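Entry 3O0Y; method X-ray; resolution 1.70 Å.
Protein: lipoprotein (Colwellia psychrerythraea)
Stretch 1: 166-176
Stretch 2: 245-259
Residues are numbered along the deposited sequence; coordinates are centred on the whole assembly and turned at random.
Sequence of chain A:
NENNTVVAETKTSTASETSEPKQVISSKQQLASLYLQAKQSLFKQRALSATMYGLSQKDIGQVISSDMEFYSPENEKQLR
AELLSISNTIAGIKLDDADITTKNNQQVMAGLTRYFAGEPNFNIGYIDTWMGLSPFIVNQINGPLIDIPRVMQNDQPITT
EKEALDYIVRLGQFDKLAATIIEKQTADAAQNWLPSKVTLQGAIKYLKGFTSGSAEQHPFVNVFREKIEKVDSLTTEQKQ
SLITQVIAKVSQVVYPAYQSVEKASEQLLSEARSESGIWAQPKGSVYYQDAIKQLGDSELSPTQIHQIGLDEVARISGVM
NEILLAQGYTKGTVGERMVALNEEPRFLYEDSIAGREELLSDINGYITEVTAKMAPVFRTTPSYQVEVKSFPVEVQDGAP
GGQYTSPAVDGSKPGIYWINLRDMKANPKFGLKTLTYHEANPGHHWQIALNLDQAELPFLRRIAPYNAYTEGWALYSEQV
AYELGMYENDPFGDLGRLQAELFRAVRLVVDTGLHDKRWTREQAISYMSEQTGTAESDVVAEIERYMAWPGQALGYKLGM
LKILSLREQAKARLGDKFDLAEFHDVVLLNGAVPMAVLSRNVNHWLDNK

Stretch 1 166-176: DYIVRLGQFDK
Stretch 2, residues 245-259: QVIAKVSQVVYPAYQ

Two side chains of stretch 1, Leu171 and Phe174, drop as knobs into holes of stretch 2, and apolar packing without any cross-stretch hydrogen bond buries 633 Å² in all. Leu171 (chi1 m, chi2 t) points toward a pocket of Val246, Lys249, Val250 and Val254; its CD1 lies 3.9 Å from Val246 CG1 and its CD2 4.2 Å from Val254 CG2. Branched leucine fills this hole, while the valines, all with chi1 t, give it short, stiff walls.

Phe174 (chi1 -95°, chi2 58°) sits among Val253, Val254, Ala257 and Tyr258. Val254 CG2 covers one ring face, 4.1 Å from Phe174 CG, and the rings of Phe174 and Tyr258 meet edge to edge, Phe174 CD2 to Tyr258 CE1 at 3.7 Å. The small Ala257 permits close approach: its CB is 3.3 Å from Phe174 O, and the CA atoms of Asp175 and Ala257 are 5.2 Å apart.

Helix 166-172 runs nearly parallel to helix 245-259, at 12° and 9.1 Å between axes, with Ile168 level with Val246 and Gly172 with Lys249. Gln173 then occupies the N-cap position of a new helix, in which Phe174 lies level with Val254. Stretch 2 is helical throughout, but a wider pi-type turn spans 250-254, where Tyr255 N bonds Val250 O at 2.8 Å; a kink follows at Pro256, whose nitrogen carries no hydrogen.

Toward the N-terminal end, Ile168 (m, t) reaches Val246 CG2 with CG1 at 3.6 Å and Gln245 CB with CD1 at 3.8 Å. At the edge, the aliphatic part of Lys249 (m, m, t, t) lies along the first helix, its CE 3.8 Å from Ile168 CG2 and its CD 3.9 Å from Gly172 CA, where glycine offers no side chain to obstruct it. Exposed Asp175 (chi1 p) borders Val253, OD1 to CG1 at 4.2 Å.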

# COMPACT_ATOMS: atom_id res chain seq x y z
N ASP A 166 -11.03 13.33 21.65
CA ASP A 166 -9.83 12.56 21.20
C ASP A 166 -9.07 13.16 19.99
O ASP A 166 -7.81 13.12 19.90
CB ASP A 166 -10.20 11.14 20.85
CG ASP A 166 -10.66 10.29 22.04
OD1 ASP A 166 -10.41 10.65 23.19
OD2 ASP A 166 -11.34 9.25 21.79
N TYR A 167 -9.84 13.73 19.07
CA TYR A 167 -9.29 14.41 17.87
C TYR A 167 -8.51 15.65 18.28
O TYR A 167 -7.38 15.86 17.84
CB TYR A 167 -10.47 14.72 16.94
CG TYR A 167 -10.21 15.24 15.57
CD1 TYR A 167 -9.93 14.38 14.53
CD2 TYR A 167 -10.23 16.62 15.31
CE1 TYR A 167 -9.82 14.87 13.18
CE2 TYR A 167 -10.14 17.10 13.98
CZ TYR A 167 -9.87 16.23 12.95
OH TYR A 167 -9.74 16.69 11.67
N ILE A 168 -9.07 16.41 19.22
CA ILE A 168 -8.43 17.62 19.72
C ILE A 168 -7.13 17.32 20.44
O ILE A 168 -6.10 18.01 20.25
CB ILE A 168 -9.44 18.43 20.59
CG1 ILE A 168 -10.48 19.04 19.66
CG2 ILE A 168 -8.74 19.53 21.42
CD1 ILE A 168 -11.80 19.41 20.39
N VAL A 169 -7.19 16.31 21.29
CA VAL A 169 -6.04 15.88 22.08
C VAL A 169 -4.90 15.40 21.15
O VAL A 169 -3.72 15.67 21.40
CB VAL A 169 -6.48 14.84 23.08
CG1 VAL A 169 -5.28 14.14 23.68
CG2 VAL A 169 -7.37 15.54 24.16
N ARG A 170 -5.28 14.69 20.10
CA ARG A 170 -4.27 14.27 19.10
C ARG A 170 -3.61 15.44 18.42
O ARG A 170 -2.35 15.51 18.33
CB ARG A 170 -4.92 13.29 18.10
CG ARG A 170 -4.94 11.89 18.70
CD ARG A 170 -5.33 10.83 17.65
NE ARG A 170 -4.89 9.48 18.03
CZ ARG A 170 -5.41 8.36 17.55
NH1 ARG A 170 -6.35 8.40 16.61
NH2 ARG A 170 -4.93 7.20 17.94
N LEU A 171 -4.42 16.40 17.96
CA LEU A 171 -3.87 17.62 17.32
C LEU A 171 -2.90 18.38 18.21
O LEU A 171 -1.88 18.90 17.73
CB LEU A 171 -5.00 18.55 16.83
CG LEU A 171 -5.95 18.03 15.74
CD1 LEU A 171 -7.09 19.02 15.58
CD2 LEU A 171 -5.30 17.75 14.42
N GLY A 172 -3.19 18.42 19.51
CA GLY A 172 -2.38 19.10 20.50
C GLY A 172 -1.04 18.50 20.72
O GLY A 172 -0.17 19.16 21.25
N GLN A 173 -0.82 17.28 20.23
CA GLN A 173 0.50 16.63 20.39
C GLN A 173 1.37 16.72 19.15
O GLN A 173 2.44 16.08 19.07
CB GLN A 173 0.25 15.17 20.73
CG GLN A 173 -0.45 15.03 22.10
CD GLN A 173 -0.82 13.64 22.36
OE1 GLN A 173 -1.96 13.22 22.14
NE2 GLN A 173 0.16 12.88 22.80
N PHE A 174 0.96 17.55 18.19
CA PHE A 174 1.72 17.63 16.92
C PHE A 174 3.06 18.31 17.12
O PHE A 174 4.02 18.11 16.31
CB PHE A 174 0.92 18.31 15.84
CG PHE A 174 0.18 17.37 14.96
CD1 PHE A 174 -0.73 16.50 15.48
CD2 PHE A 174 0.39 17.34 13.61
CE1 PHE A 174 -1.46 15.67 14.69
CE2 PHE A 174 -0.33 16.52 12.82
CZ PHE A 174 -1.22 15.62 13.38
N ASP A 175 3.19 19.08 18.20
CA ASP A 175 4.51 19.65 18.50
C ASP A 175 5.55 18.57 18.82
O ASP A 175 6.67 18.59 18.29
CB ASP A 175 4.48 20.69 19.64
CG ASP A 175 3.76 20.20 20.92
OD1 ASP A 175 3.03 19.19 20.95
OD2 ASP A 175 3.87 20.94 21.94
N LYS A 176 5.18 17.61 19.66
CA LYS A 176 6.12 16.54 19.97
C LYS A 176 6.30 15.66 18.75
O LYS A 176 7.39 15.18 18.52
CB LYS A 176 5.66 15.72 21.18
CG LYS A 176 6.70 14.72 21.66
CD LYS A 176 6.39 14.18 23.07
CE LYS A 176 7.21 12.92 23.38
NZ LYS A 176 6.74 12.26 24.63
N GLN A 245 -12.13 24.95 19.28
CA GLN A 245 -11.02 24.22 19.90
C GLN A 245 -10.12 23.54 18.85
O GLN A 245 -8.88 23.59 18.96
CB GLN A 245 -11.54 23.20 20.89
CG GLN A 245 -12.05 23.82 22.18
CD GLN A 245 -12.62 22.76 23.09
OE1 GLN A 245 -11.89 21.89 23.57
NE2 GLN A 245 -13.92 22.85 23.37
N VAL A 246 -10.72 23.02 17.81
CA VAL A 246 -9.99 22.40 16.71
C VAL A 246 -9.20 23.45 15.97
O VAL A 246 -8.02 23.27 15.77
CB VAL A 246 -10.90 21.62 15.73
CG1 VAL A 246 -10.08 21.22 14.43
CG2 VAL A 246 -11.44 20.34 16.47
N ILE A 247 -9.84 24.58 15.67
CA ILE A 247 -9.14 25.69 15.01
C ILE A 247 -7.96 26.16 15.82
O ILE A 247 -6.91 26.47 15.24
CB ILE A 247 -10.09 26.90 14.73
CG1 ILE A 247 -11.15 26.48 13.71
CG2 ILE A 247 -9.23 28.13 14.30
CD1 ILE A 247 -12.39 27.45 13.61
N ALA A 248 -8.14 26.27 17.13
CA ALA A 248 -7.05 26.66 18.02
C ALA A 248 -5.86 25.70 17.96
O ALA A 248 -4.71 26.13 17.86
CB ALA A 248 -7.54 26.81 19.44
N LYS A 249 -6.11 24.39 18.02
CA LYS A 249 -4.98 23.46 17.90
C LYS A 249 -4.29 23.56 16.55
O LYS A 249 -3.06 23.43 16.46
CB LYS A 249 -5.40 22.02 18.15
CG LYS A 249 -5.98 21.73 19.52
CD LYS A 249 -5.02 22.01 20.61
CE LYS A 249 -5.60 21.58 21.96
NZ LYS A 249 -4.70 21.98 23.06
N VAL A 250 -5.06 23.70 15.50
CA VAL A 250 -4.49 23.72 14.14
C VAL A 250 -3.59 24.95 14.03
O VAL A 250 -2.43 24.86 13.57
CB VAL A 250 -5.56 23.70 13.06
CG1 VAL A 250 -4.98 24.00 11.64
CG2 VAL A 250 -6.34 22.35 13.03
N SER A 251 -4.11 26.11 14.48
CA SER A 251 -3.38 27.36 14.39
C SER A 251 -2.19 27.40 15.29
O SER A 251 -1.10 27.87 14.92
CB SER A 251 -4.31 28.53 14.77
OG SER A 251 -3.59 29.74 14.73
N GLN A 252 -2.38 26.96 16.51
CA GLN A 252 -1.35 27.13 17.51
C GLN A 252 -0.32 26.01 17.62
O GLN A 252 0.82 26.24 18.11
CB GLN A 252 -1.99 27.34 18.87
CG GLN A 252 -2.88 28.59 18.90
CD GLN A 252 -3.78 28.65 20.13
OE1 GLN A 252 -3.52 28.00 21.14
NE2 GLN A 252 -4.83 29.48 20.05
N VAL A 253 -0.74 24.80 17.23
CA VAL A 253 0.12 23.63 17.42
C VAL A 253 0.50 23.03 16.04
O VAL A 253 1.69 22.93 15.73
CB VAL A 253 -0.49 22.61 18.33
CG1 VAL A 253 0.52 21.51 18.59
CG2 VAL A 253 -0.86 23.28 19.72
N VAL A 254 -0.49 22.71 15.20
CA VAL A 254 -0.21 22.02 13.94
C VAL A 254 0.62 22.86 13.01
O VAL A 254 1.64 22.37 12.50
CB VAL A 254 -1.48 21.55 13.23
CG1 VAL A 254 -1.17 20.88 11.89
CG2 VAL A 254 -2.23 20.55 14.21
N TYR A 255 0.21 24.13 12.82
CA TYR A 255 0.89 25.00 11.86
C TYR A 255 2.37 25.21 12.19
O TYR A 255 3.22 24.96 11.32
CB TYR A 255 0.13 26.32 11.67
CG TYR A 255 -0.80 26.26 10.55
CD1 TYR A 255 -1.62 25.16 10.36
CD2 TYR A 255 -0.95 27.34 9.67
CE1 TYR A 255 -2.46 25.09 9.29
CE2 TYR A 255 -1.80 27.26 8.60
CZ TYR A 255 -2.56 26.15 8.41
OH TYR A 255 -3.44 26.02 7.37
N PRO A 256 2.69 25.62 13.41
CA PRO A 256 4.10 25.73 13.75
C PRO A 256 4.91 24.40 13.68
O PRO A 256 6.13 24.42 13.36
CB PRO A 256 4.08 26.26 15.17
CG PRO A 256 2.80 27.04 15.24
CD PRO A 256 1.85 26.13 14.51
N ALA A 257 4.23 23.27 13.96
CA ALA A 257 4.89 21.97 13.89
C ALA A 257 5.32 21.70 12.44
O ALA A 257 6.51 21.44 12.19
CB ALA A 257 3.95 20.84 14.45
N TYR A 258 4.41 21.86 11.47
CA TYR A 258 4.73 21.63 10.05
C TYR A 258 5.76 22.60 9.55
O TYR A 258 6.71 22.23 8.88
CB TYR A 258 3.50 21.63 9.15
CG TYR A 258 2.82 20.27 9.17
CD1 TYR A 258 2.24 19.78 10.32
CD2 TYR A 258 2.82 19.44 8.04
CE1 TYR A 258 1.67 18.53 10.36
CE2 TYR A 258 2.32 18.18 8.08
CZ TYR A 258 1.74 17.70 9.23
OH TYR A 258 1.16 16.44 9.27
N GLN A 259 5.64 23.83 9.99
CA GLN A 259 6.61 24.86 9.61
C GLN A 259 8.01 24.52 10.08
O GLN A 259 8.97 24.76 9.35
CB GLN A 259 6.12 26.23 10.12
CG GLN A 259 4.88 26.68 9.26
CD GLN A 259 4.03 27.81 9.89
OE1 GLN A 259 3.09 28.27 9.27
NE2 GLN A 259 4.30 28.17 11.13